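Local coordinates for protein ulvan Lyase-PL25 (PDB 5UAM) that degrades ulvan, the cell-wall polysaccharide of green seaweeds, as a polysaccharide lyase of family 25 built on a beta-propeller fold, at residues A[117-122]-A[133-138]; A[182-187]-A[240-245]; A[208-213]-A[284-289]; A[257-262]-A[297-302]. One frame throughout, in Å; residues are numbered along the deposited sequence.

Contact 1. Residues A[117-122]-A[133-138]; sequences GGHGGQ and THHGAN. With PO4 (phosphate ion), chain E.
H134 brings the edge of its imidazole to one face of H119, CD2 lying 3.4 Å from H119 ND1, toward the rim. The planes stand at 73°, an edge-to-face pair. In H119, CG is anti to the backbone N (chi1 -164°), and NE2 donates to O4 of a bound phosphate at 2.6 Å, almost straight at 171°. The other ring nitrogen, ND1, is hydrogen-bonded to D97 OD2, shared with H135 NE2, while H99 stacks on the H119 ring.

Backbone bonds also join the two segments. G136 O takes two N-H groups from opposite faces of its carbonyl plane, H119 N at 3.0 Å and G121 N at 3.0 Å, and H134 N donates to G121 O at 3.0 Å. Q122 folds back so that OE1 accepts from G136 N at 2.9 Å. At G117, G120 and G136 the backbone angles would press a CB against the preceding carbonyl oxygen, which glycine avoids.

H119, which probably binds substrate, lies beside H99, the likely proton donor. A phosphate, probably from crystallisation liquor, at NE2 is consistent with a site that accepts anionic groups of the substrate, and the D97 carboxylate at ND1 would fix the ring's rotation.

Contact 2. Residues A[182-187]-A[240-245]; sequences GAHRSD and HVCWDG. With ZN (zinc ion), chain D; PO4 (phosphate ion), chain E; EDO (1,2-ethanediol), chain J.
The imidazoles of H184 and H240 stand with planes at 90° and converge on a zinc ion. C242 SG lies at the edge of the H184 ring, in its plane; so does a phosphate oxygen, O1, which accepts from H184 NE2 at 2.5 Å. The H240 ring carries the CA of C242 over one face, offset toward the rim, and its ND1 donates to the backbone oxygen of E257. At the edge of the R185 guanidinium, in its plane, sits C242 SG.

Zinc is bound by H184 ND1 at 2.1 Å, H240 NE2 at 2.0 Å and C242 SG at 2.3 Å, with H254 completing the four ligands. R185, extended from CG to NE, reaches C242 and grips it side-on: NE donates to SG at 3.4 Å, 166° at the hydrogen, and NH2 to the C242 carbonyl oxygen at 3.0 Å, from above the carbonyl plane. NH2 also forms a salt bridge at 2.8 Å to D244 OD1, which accepts on its anti lone pair, and D244 OD2 pairs with R211. The N-H on sulfur would help stabilise a thiolate ligand.

The result is a zinc site of three histidines and one cysteine, probably structural in role, that pins the loop before strand 188-193 to the end of strand 232-243 and presents H184, which probably also binds substrate, to the active-site pocket.

Contact 3. Residues A[208-213]-A[284-289]; sequences KHKRRT and PVTREV. With EDO (1,2-ethanediol), chain J.
R212 and R287 lay their guanidinium groups flat on one another, planes 3° apart, R212 CZ 3.9 Å from R287 CZ. The side chains cross at about a right angle, each bent at chi3. The like charges are probably offset by nearby carboxylates: D214 pairs with R212 and D219 with R287.

K210 and E288 meet tip to tip. K210 NZ forms a salt bridge with E288 OE1 at 2.8 Å on the syn lone pair; its second bond, to OE2, is weak. The lysine bends at its far end (chi4 63°), which places NZ at the carboxylate, and D219 gives it a further salt bridge. K210 CE passes T286 CG2 at 3.9 Å.

K208 and P284 lie side by side and point the same way, K208 CB to P284 CG 3.9 Å. Here the backbones join, K208 N donating to V285 O at 2.9 Å, and a water links K208 O to R287 N.

T286 is the N-cap of helix 287-293, its OG1 accepting from V289 N. The contact sets the start of that helix beside the end of strand 204-211, with R287 touching W221 of strand 217-227 and Y239 of strand 232-243.

Contact 4. Residues A[257-262]-A[297-302]; sequences ERHDVY and MRTGEL. With EDO (1,2-ethanediol), chain M.
M297 opens the contact by pairing with V261 in both directions: V261 N donates to M297 O at 3.0 Å, and M297 N to V261 O at 3.1 Å. This is an antiparallel hydrogen-bonded pair, and on the face the two residues share, V261 CG1 packs on M297 CB at 4.0 Å. I319 and I321 of strand 317-324 also touch V261.

At R298 the chain leaves the strand pairing. Its CB and CA pass close to D260 OD1, and a water that donates to D260 OD2 accepts a weak bond from R298 NE. T299 then forms a reciprocal pair with D260: T299 N donates to D260 OD1 at 2.8 Å, on the anti side of the carboxylate, while D260 N donates to T299 OG1 at 3.0 Å. The threonine hydroxyl sits between its own backbone N and carbonyl carbon (chi1 62°), facing D260 N.

T299 begins a type II' beta turn that ends at L302, the link by which the chain passes from strand 295-297, paired with strand 258-267, into strand 303-311 of the next propeller sheet. G300 takes the positive phi of this turn, and its carbonyl oxygen shares a water with D260 OD1. E301 O lies at the edge of the H259 ring, in its plane.

L302 O accepts twice, from opposite faces of its carbonyl plane: H259 ND1 donates at 2.9 Å, T299 OG1 more loosely at 3.2 Å. H259 is fixed at both nitrogens, since NE2 gives a nearly straight bond (167°) to the anti lone pair of E257 OE2.

Contact 1 comes first and closes a loop within the connection between strands 112-116 and 139-143, with 10 residues between its segments. Contact 2 follows in series, spanning 52 residues from the loop before strand 188-193 to the end of strand 232-243; T133 and H134 pack on A183, and both contacts touch the same phosphate. Contact 3 opens inside that span and ends beyond it, so the two cross, joined directly by D187 to H209. Contact 4 starts after contact 2 has closed but crosses contact 3. It meets contact 2 where W243 reaches E257, across the neighbouring strands 232-243 and 258-267.

Contact 1. Residues A[117-122]-A[133-138]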
# COMPACT_ATOMS: atom_id res chain seq x y z
N GLY A 117 -6.16 -1.38 11.63
CA GLY A 117 -6.17 -0.82 12.96
C GLY A 117 -4.82 -0.49 13.57
O GLY A 117 -4.79 0.20 14.59
N GLY A 118 -3.71 -0.96 13.02
CA GLY A 118 -2.42 -0.84 13.70
C GLY A 118 -1.62 0.38 13.30
O GLY A 118 -1.49 0.70 12.13
N HIS A 119 -1.02 1.03 14.31
CA HIS A 119 0.07 1.96 14.07
C HIS A 119 1.20 1.68 15.04
O HIS A 119 1.79 2.58 15.64
CB HIS A 119 -0.38 3.42 14.10
CG HIS A 119 0.60 4.36 13.49
ND1 HIS A 119 0.36 5.72 13.42
CD2 HIS A 119 1.79 4.16 12.88
CE1 HIS A 119 1.38 6.31 12.82
NE2 HIS A 119 2.26 5.39 12.48
N GLY A 120 1.51 0.39 15.17
CA GLY A 120 2.69 -0.07 15.90
C GLY A 120 2.43 -0.56 17.31
O GLY A 120 3.40 -0.88 18.02
N GLY A 121 1.18 -0.63 17.74
CA GLY A 121 0.89 -1.05 19.10
C GLY A 121 1.31 -0.01 20.13
O GLY A 121 1.71 1.11 19.81
N GLN A 122 1.22 -0.41 21.39
CA GLN A 122 1.56 0.47 22.49
C GLN A 122 1.98 -0.39 23.68
O GLN A 122 1.92 -1.62 23.62
CB GLN A 122 0.39 1.40 22.84
CG GLN A 122 -0.89 0.67 23.21
CD GLN A 122 -1.98 0.79 22.16
OE1 GLN A 122 -2.31 1.90 21.70
NE2 GLN A 122 -2.56 -0.35 21.78
N THR A 133 7.17 1.22 19.57
CA THR A 133 5.71 1.28 19.49
C THR A 133 5.26 2.72 19.27
O THR A 133 6.06 3.67 19.32
CB THR A 133 5.07 0.72 20.76
OG1 THR A 133 5.38 1.56 21.88
CG2 THR A 133 5.57 -0.69 21.04
N HIS A 134 3.96 2.87 19.05
CA HIS A 134 3.36 4.19 18.91
C HIS A 134 1.95 4.12 19.48
O HIS A 134 1.78 4.26 20.70
CB HIS A 134 3.42 4.65 17.45
CG HIS A 134 2.89 6.03 17.22
ND1 HIS A 134 3.34 7.14 17.90
CD2 HIS A 134 1.91 6.46 16.39
CE1 HIS A 134 2.68 8.20 17.48
NE2 HIS A 134 1.82 7.82 16.55
N HIS A 135 0.93 3.85 18.66
CA HIS A 135 -0.39 3.55 19.22
C HIS A 135 -1.18 2.71 18.24
O HIS A 135 -0.89 2.68 17.04
CB HIS A 135 -1.18 4.79 19.64
CG HIS A 135 -1.27 5.84 18.59
ND1 HIS A 135 -0.99 7.17 18.87
CD2 HIS A 135 -1.61 5.79 17.28
CE1 HIS A 135 -1.17 7.89 17.77
NE2 HIS A 135 -1.55 7.08 16.79
N GLY A 136 -2.19 2.01 18.76
CA GLY A 136 -3.09 1.26 17.92
C GLY A 136 -2.60 -0.15 17.66
O GLY A 136 -1.65 -0.36 16.90
N ALA A 137 -3.27 -1.11 18.27
CA ALA A 137 -2.97 -2.52 18.07
C ALA A 137 -3.44 -2.96 16.69
O ALA A 137 -4.60 -2.72 16.30
CB ALA A 137 -3.68 -3.35 19.13
N ASN A 138 -2.57 -3.65 15.99
CA ASN A 138 -2.90 -4.23 14.70
C ASN A 138 -3.86 -5.40 14.89
O ASN A 138 -3.68 -6.24 15.78
CB ASN A 138 -1.63 -4.67 13.99
CG ASN A 138 -1.72 -4.58 12.47
OD1 ASN A 138 -2.41 -3.72 11.90
ND2 ASN A 138 -0.99 -5.47 11.79
P PO4 E . 5.08 6.40 10.02
O1 PO4 E . 5.78 7.59 10.65
O2 PO4 E . 6.03 5.56 9.28
O3 PO4 E . 4.06 7.00 9.08
O4 PO4 E . 4.44 5.59 11.15
O HOH W 1 -6.56 -0.72 16.47
O HOH W 2 -1.79 -1.29 10.33

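Contact 2. Residues A[182-187]-A[240-245]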
# COMPACT_ATOMS: atom_id res chain seq x y z
N GLY A 182 6.15 -2.71 14.42
CA GLY A 182 6.19 -1.61 15.36
C GLY A 182 6.17 -0.27 14.66
O GLY A 182 5.63 -0.17 13.55
N ALA A 183 6.76 0.73 15.30
CA ALA A 183 6.91 2.06 14.71
C ALA A 183 8.24 2.15 13.95
O ALA A 183 8.72 1.14 13.45
CB ALA A 183 6.74 3.11 15.80
N HIS A 184 8.83 3.34 13.81
CA HIS A 184 9.97 3.49 12.88
C HIS A 184 11.10 2.53 13.17
O HIS A 184 11.75 2.02 12.24
CB HIS A 184 10.56 4.87 12.96
CG HIS A 184 9.74 5.89 12.28
ND1 HIS A 184 10.26 7.09 11.86
CD2 HIS A 184 8.43 5.90 11.95
CE1 HIS A 184 9.29 7.80 11.30
NE2 HIS A 184 8.18 7.09 11.34
N ARG A 185 11.44 2.35 14.44
CA ARG A 185 12.69 1.69 14.79
C ARG A 185 12.37 0.22 15.02
O ARG A 185 12.47 -0.31 16.13
CB ARG A 185 13.35 2.40 15.96
CG ARG A 185 13.76 3.81 15.55
CD ARG A 185 14.50 4.58 16.63
NE ARG A 185 15.14 5.75 16.06
CZ ARG A 185 16.01 6.51 16.70
NH1 ARG A 185 16.36 6.23 17.95
NH2 ARG A 185 16.55 7.55 16.08
N SER A 186 11.99 -0.42 13.92
CA SER A 186 11.45 -1.77 13.96
C SER A 186 11.86 -2.53 12.72
O SER A 186 12.03 -1.95 11.64
CB SER A 186 9.91 -1.75 13.98
OG SER A 186 9.41 -0.97 15.05
N ASP A 187 11.98 -3.84 12.87
CA ASP A 187 12.18 -4.68 11.70
C ASP A 187 10.89 -4.76 10.89
O ASP A 187 9.79 -4.59 11.40
CB ASP A 187 12.52 -6.11 12.12
CG ASP A 187 13.91 -6.27 12.75
OD1 ASP A 187 14.66 -5.29 12.99
OD2 ASP A 187 14.24 -7.45 13.02
N HIS A 240 14.81 4.73 5.30
CA HIS A 240 14.55 5.89 6.15
C HIS A 240 15.75 6.11 7.07
O HIS A 240 16.12 5.22 7.84
CB HIS A 240 13.26 5.65 6.94
CG HIS A 240 13.00 6.65 8.04
ND1 HIS A 240 13.09 8.01 7.85
CD2 HIS A 240 12.64 6.46 9.33
CE1 HIS A 240 12.81 8.62 8.99
NE2 HIS A 240 12.52 7.71 9.90
N VAL A 241 16.37 7.29 6.94
CA VAL A 241 17.39 7.75 7.89
C VAL A 241 16.62 8.23 9.11
O VAL A 241 16.07 9.33 9.11
CB VAL A 241 18.24 8.89 7.31
CG1 VAL A 241 19.43 9.17 8.24
CG2 VAL A 241 18.67 8.63 5.87
N CYS A 242 16.58 7.42 10.16
CA CYS A 242 15.75 7.72 11.32
C CYS A 242 16.63 8.41 12.36
O CYS A 242 17.26 7.77 13.21
CB CYS A 242 15.06 6.47 11.83
SG CYS A 242 13.85 6.83 13.11
N TRP A 243 16.66 9.73 12.30
CA TRP A 243 17.60 10.52 13.09
C TRP A 243 17.18 10.59 14.56
O TRP A 243 15.99 10.69 14.87
CB TRP A 243 17.64 11.96 12.56
CG TRP A 243 18.35 12.13 11.25
CD1 TRP A 243 17.78 12.26 10.01
CD2 TRP A 243 19.76 12.19 11.05
NE1 TRP A 243 18.76 12.42 9.06
CE2 TRP A 243 19.99 12.37 9.67
CE3 TRP A 243 20.86 12.11 11.91
CZ2 TRP A 243 21.27 12.49 9.13
CZ3 TRP A 243 22.14 12.22 11.37
CH2 TRP A 243 22.33 12.39 9.99
N ASP A 244 18.17 10.55 15.45
CA ASP A 244 17.93 10.85 16.85
C ASP A 244 17.52 12.31 16.98
O ASP A 244 17.90 13.16 16.16
CB ASP A 244 19.22 10.67 17.67
CG ASP A 244 19.64 9.22 17.81
OD1 ASP A 244 18.88 8.30 17.42
OD2 ASP A 244 20.75 9.00 18.34
N GLY A 245 16.77 12.62 18.04
CA GLY A 245 16.44 14.00 18.32
C GLY A 245 17.68 14.87 18.41
O GLY A 245 18.68 14.46 19.00
ZN ZN D . 12.19 7.84 11.91
P PO4 E . 5.08 6.40 10.02
O1 PO4 E . 5.78 7.59 10.65
O2 PO4 E . 6.03 5.56 9.28
O3 PO4 E . 4.06 7.00 9.08
O4 PO4 E . 4.44 5.59 11.15
C1 EDO J . 15.58 -6.64 16.28
O1 EDO J . 16.35 -5.96 15.28
C2 EDO J . 16.32 -6.60 17.61
O2 EDO J . 16.55 -5.23 17.98

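Contact 3. Residues A[208-213]-A[284-289]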
# COMPACT_ATOMS: atom_id res chain seq x y z
N LYS A 208 16.28 -5.40 8.63
CA LYS A 208 16.80 -5.14 9.97
C LYS A 208 16.83 -3.65 10.30
O LYS A 208 17.43 -2.86 9.56
CB LYS A 208 18.23 -5.65 10.02
CG LYS A 208 18.97 -5.41 11.33
CD LYS A 208 18.39 -6.29 12.43
CE LYS A 208 19.33 -6.31 13.60
NZ LYS A 208 18.82 -7.20 14.69
N HIS A 209 16.29 -3.28 11.46
CA HIS A 209 16.57 -1.99 12.07
C HIS A 209 17.70 -2.15 13.08
O HIS A 209 17.83 -3.19 13.73
CB HIS A 209 15.33 -1.41 12.76
CG HIS A 209 15.20 -1.81 14.20
ND1 HIS A 209 14.67 -3.03 14.59
CD2 HIS A 209 15.54 -1.17 15.34
CE1 HIS A 209 14.68 -3.11 15.91
NE2 HIS A 209 15.21 -1.99 16.39
N LYS A 210 18.52 -1.12 13.21
CA LYS A 210 19.67 -1.14 14.11
C LYS A 210 20.32 0.24 14.11
O LYS A 210 20.07 1.05 13.22
CB LYS A 210 20.72 -2.19 13.71
CG LYS A 210 21.23 -2.04 12.25
CD LYS A 210 22.38 -3.02 12.00
CE LYS A 210 22.78 -3.08 10.54
NZ LYS A 210 23.32 -1.78 10.05
N ARG A 211 21.14 0.49 15.13
CA ARG A 211 21.87 1.75 15.19
C ARG A 211 22.91 1.78 14.09
O ARG A 211 23.59 0.79 13.82
CB ARG A 211 22.62 1.89 16.52
CG ARG A 211 21.79 1.83 17.79
CD ARG A 211 21.01 3.11 18.07
NE ARG A 211 21.76 4.34 17.79
CZ ARG A 211 21.25 5.56 17.90
NH1 ARG A 211 20.00 5.74 18.30
NH2 ARG A 211 22.00 6.61 17.62
N ARG A 212 23.05 2.95 13.47
CA ARG A 212 24.20 3.20 12.63
C ARG A 212 25.44 3.48 13.46
O ARG A 212 25.37 4.03 14.57
CB ARG A 212 23.92 4.39 11.72
CG ARG A 212 22.83 4.06 10.77
CD ARG A 212 22.61 5.12 9.80
NE ARG A 212 23.77 5.38 8.96
CZ ARG A 212 23.70 5.69 7.67
NH1 ARG A 212 22.52 5.75 7.07
NH2 ARG A 212 24.80 5.96 6.99
N THR A 213 26.59 3.09 12.92
CA THR A 213 27.86 3.33 13.60
C THR A 213 28.56 4.60 13.14
O THR A 213 29.58 4.97 13.72
CB THR A 213 28.80 2.14 13.41
OG1 THR A 213 29.04 1.94 12.01
CG2 THR A 213 28.18 0.87 14.00
N PRO A 284 17.93 -11.19 8.62
CA PRO A 284 17.29 -10.07 7.96
C PRO A 284 18.31 -9.26 7.17
O PRO A 284 19.49 -9.21 7.57
CB PRO A 284 16.74 -9.25 9.13
CG PRO A 284 17.67 -9.51 10.22
CD PRO A 284 18.09 -10.96 10.07
N VAL A 285 17.87 -8.67 6.06
CA VAL A 285 18.74 -7.85 5.24
C VAL A 285 19.05 -6.55 5.96
O VAL A 285 18.15 -5.85 6.44
CB VAL A 285 18.11 -7.62 3.86
CG1 VAL A 285 18.93 -6.61 3.05
CG2 VAL A 285 17.96 -8.94 3.13
N THR A 286 20.34 -6.22 6.03
CA THR A 286 20.81 -4.98 6.61
C THR A 286 21.03 -3.93 5.52
O THR A 286 21.16 -4.25 4.34
CB THR A 286 22.14 -5.20 7.31
OG1 THR A 286 23.08 -5.65 6.32
CG2 THR A 286 22.02 -6.23 8.42
N ARG A 287 21.15 -2.68 5.96
CA ARG A 287 21.46 -1.61 5.02
C ARG A 287 22.75 -1.90 4.25
O ARG A 287 22.82 -1.67 3.04
CB ARG A 287 21.58 -0.28 5.77
CG ARG A 287 21.77 0.93 4.83
CD ARG A 287 22.23 2.15 5.60
NE ARG A 287 23.68 2.23 5.67
CZ ARG A 287 24.43 1.95 6.74
NH1 ARG A 287 23.89 1.55 7.90
NH2 ARG A 287 25.74 2.07 6.64
N GLU A 288 23.76 -2.44 4.92
CA GLU A 288 25.04 -2.68 4.26
C GLU A 288 24.89 -3.74 3.17
O GLU A 288 25.45 -3.59 2.08
CB GLU A 288 26.08 -3.10 5.30
CG GLU A 288 26.47 -1.97 6.25
CD GLU A 288 25.64 -1.88 7.52
OE1 GLU A 288 24.52 -2.43 7.58
OE2 GLU A 288 26.14 -1.27 8.50
N VAL A 289 24.16 -4.81 3.45
CA VAL A 289 23.93 -5.81 2.42
C VAL A 289 23.05 -5.26 1.32
O VAL A 289 23.26 -5.56 0.14
CB VAL A 289 23.33 -7.08 3.05
CG1 VAL A 289 22.78 -8.03 1.96
CG2 VAL A 289 24.38 -7.75 3.93
C1 EDO J . 15.58 -6.64 16.28
O1 EDO J . 16.35 -5.96 15.28
C2 EDO J . 16.32 -6.60 17.61
O2 EDO J . 16.55 -5.23 17.98
O HOH W 3 20.05 -2.39 8.61
O HOH W 4 26.09 1.52 10.31

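Contact 4. Residues A[257-262]-A[297-302]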
# COMPACT_ATOMS: atom_id res chain seq x y z
N GLU A 257 13.01 11.88 6.32
CA GLU A 257 14.04 11.65 5.31
C GLU A 257 14.12 10.19 4.89
O GLU A 257 14.37 9.31 5.72
CB GLU A 257 15.39 12.11 5.85
CG GLU A 257 16.49 12.03 4.80
CD GLU A 257 17.84 12.57 5.26
OE1 GLU A 257 17.91 13.25 6.32
OE2 GLU A 257 18.83 12.34 4.54
N ARG A 258 13.92 9.94 3.60
CA ARG A 258 14.06 8.62 3.01
C ARG A 258 14.79 8.79 1.69
O ARG A 258 14.68 9.83 1.05
CB ARG A 258 12.69 7.98 2.75
CG ARG A 258 11.87 7.74 4.02
CD ARG A 258 10.36 7.78 3.79
NE ARG A 258 9.88 6.71 2.92
CZ ARG A 258 8.64 6.23 2.91
NH1 ARG A 258 7.71 6.73 3.71
NH2 ARG A 258 8.35 5.23 2.09
N HIS A 259 15.54 7.76 1.29
CA HIS A 259 16.22 7.80 0.01
C HIS A 259 16.22 6.42 -0.63
O HIS A 259 16.13 5.40 0.05
CB HIS A 259 17.69 8.18 0.14
CG HIS A 259 17.91 9.48 0.83
ND1 HIS A 259 17.64 10.70 0.25
CD2 HIS A 259 18.39 9.75 2.07
CE1 HIS A 259 17.92 11.66 1.12
NE2 HIS A 259 18.38 11.11 2.22
N ASP A 260 16.40 6.44 -1.95
CA ASP A 260 16.78 5.29 -2.77
C ASP A 260 15.65 4.28 -2.89
O ASP A 260 14.59 4.42 -2.27
CB ASP A 260 18.07 4.64 -2.25
CG ASP A 260 19.22 5.63 -2.14
OD1 ASP A 260 19.25 6.65 -2.88
OD2 ASP A 260 20.13 5.39 -1.31
N VAL A 261 15.83 3.29 -3.76
CA VAL A 261 14.88 2.19 -3.85
C VAL A 261 15.65 0.91 -4.13
O VAL A 261 16.64 0.91 -4.87
CB VAL A 261 13.73 2.47 -4.85
CG1 VAL A 261 14.19 2.44 -6.29
CG2 VAL A 261 12.57 1.51 -4.63
N TYR A 262 15.19 -0.17 -3.50
CA TYR A 262 15.83 -1.47 -3.50
C TYR A 262 14.80 -2.51 -3.91
O TYR A 262 13.59 -2.28 -3.85
CB TYR A 262 16.29 -1.81 -2.09
CG TYR A 262 17.23 -0.83 -1.40
CD1 TYR A 262 16.75 0.34 -0.82
CD2 TYR A 262 18.56 -1.12 -1.28
CE1 TYR A 262 17.59 1.20 -0.17
CE2 TYR A 262 19.42 -0.27 -0.62
CZ TYR A 262 18.92 0.88 -0.04
OH TYR A 262 19.76 1.76 0.62
N MET A 297 17.82 1.78 -7.55
CA MET A 297 18.12 3.11 -8.06
C MET A 297 18.38 4.05 -6.90
O MET A 297 17.53 4.20 -6.01
CB MET A 297 16.94 3.63 -8.90
CG MET A 297 17.27 4.90 -9.67
SD MET A 297 18.60 4.68 -10.88
CE MET A 297 17.89 3.51 -12.06
N ARG A 298 19.55 4.70 -6.92
CA ARG A 298 19.84 5.75 -5.96
C ARG A 298 19.11 7.01 -6.39
O ARG A 298 18.92 7.26 -7.58
CB ARG A 298 21.35 5.99 -5.89
CG ARG A 298 22.05 4.85 -5.16
CD ARG A 298 23.58 5.03 -4.95
NE ARG A 298 24.04 3.99 -4.02
CZ ARG A 298 24.42 2.76 -4.37
NH1 ARG A 298 24.44 2.40 -5.65
NH2 ARG A 298 24.79 1.89 -3.43
N THR A 299 18.68 7.79 -5.40
CA THR A 299 17.95 9.03 -5.68
C THR A 299 18.72 10.27 -5.26
O THR A 299 18.16 11.37 -5.20
CB THR A 299 16.56 9.01 -5.03
OG1 THR A 299 16.68 8.94 -3.60
CG2 THR A 299 15.75 7.87 -5.55
N GLY A 300 20.01 10.12 -5.00
CA GLY A 300 20.82 11.26 -4.62
C GLY A 300 20.29 11.90 -3.36
O GLY A 300 20.00 11.22 -2.36
N GLU A 301 20.17 13.22 -3.38
CA GLU A 301 19.62 13.96 -2.25
C GLU A 301 18.10 14.00 -2.27
O GLU A 301 17.50 14.52 -1.32
CB GLU A 301 20.18 15.38 -2.24
CG GLU A 301 21.67 15.43 -1.91
CD GLU A 301 22.24 16.82 -1.93
OE1 GLU A 301 21.46 17.78 -2.12
OE2 GLU A 301 23.47 16.95 -1.77
N LEU A 302 17.45 13.47 -3.30
CA LEU A 302 16.00 13.49 -3.33
C LEU A 302 15.45 12.61 -2.22
O LEU A 302 15.97 11.53 -1.94
CB LEU A 302 15.48 12.98 -4.67
CG LEU A 302 15.88 13.81 -5.89
CD1 LEU A 302 15.31 13.15 -7.12
CD2 LEU A 302 15.43 15.25 -5.77
C1 EDO M . 4.30 4.33 3.99
O1 EDO M . 5.16 5.42 4.31
C2 EDO M . 4.49 4.01 2.53
O2 EDO M . 5.82 3.60 2.26
O HOH W 5 20.86 8.69 -2.00
O HOH W 6 22.81 5.73 -1.48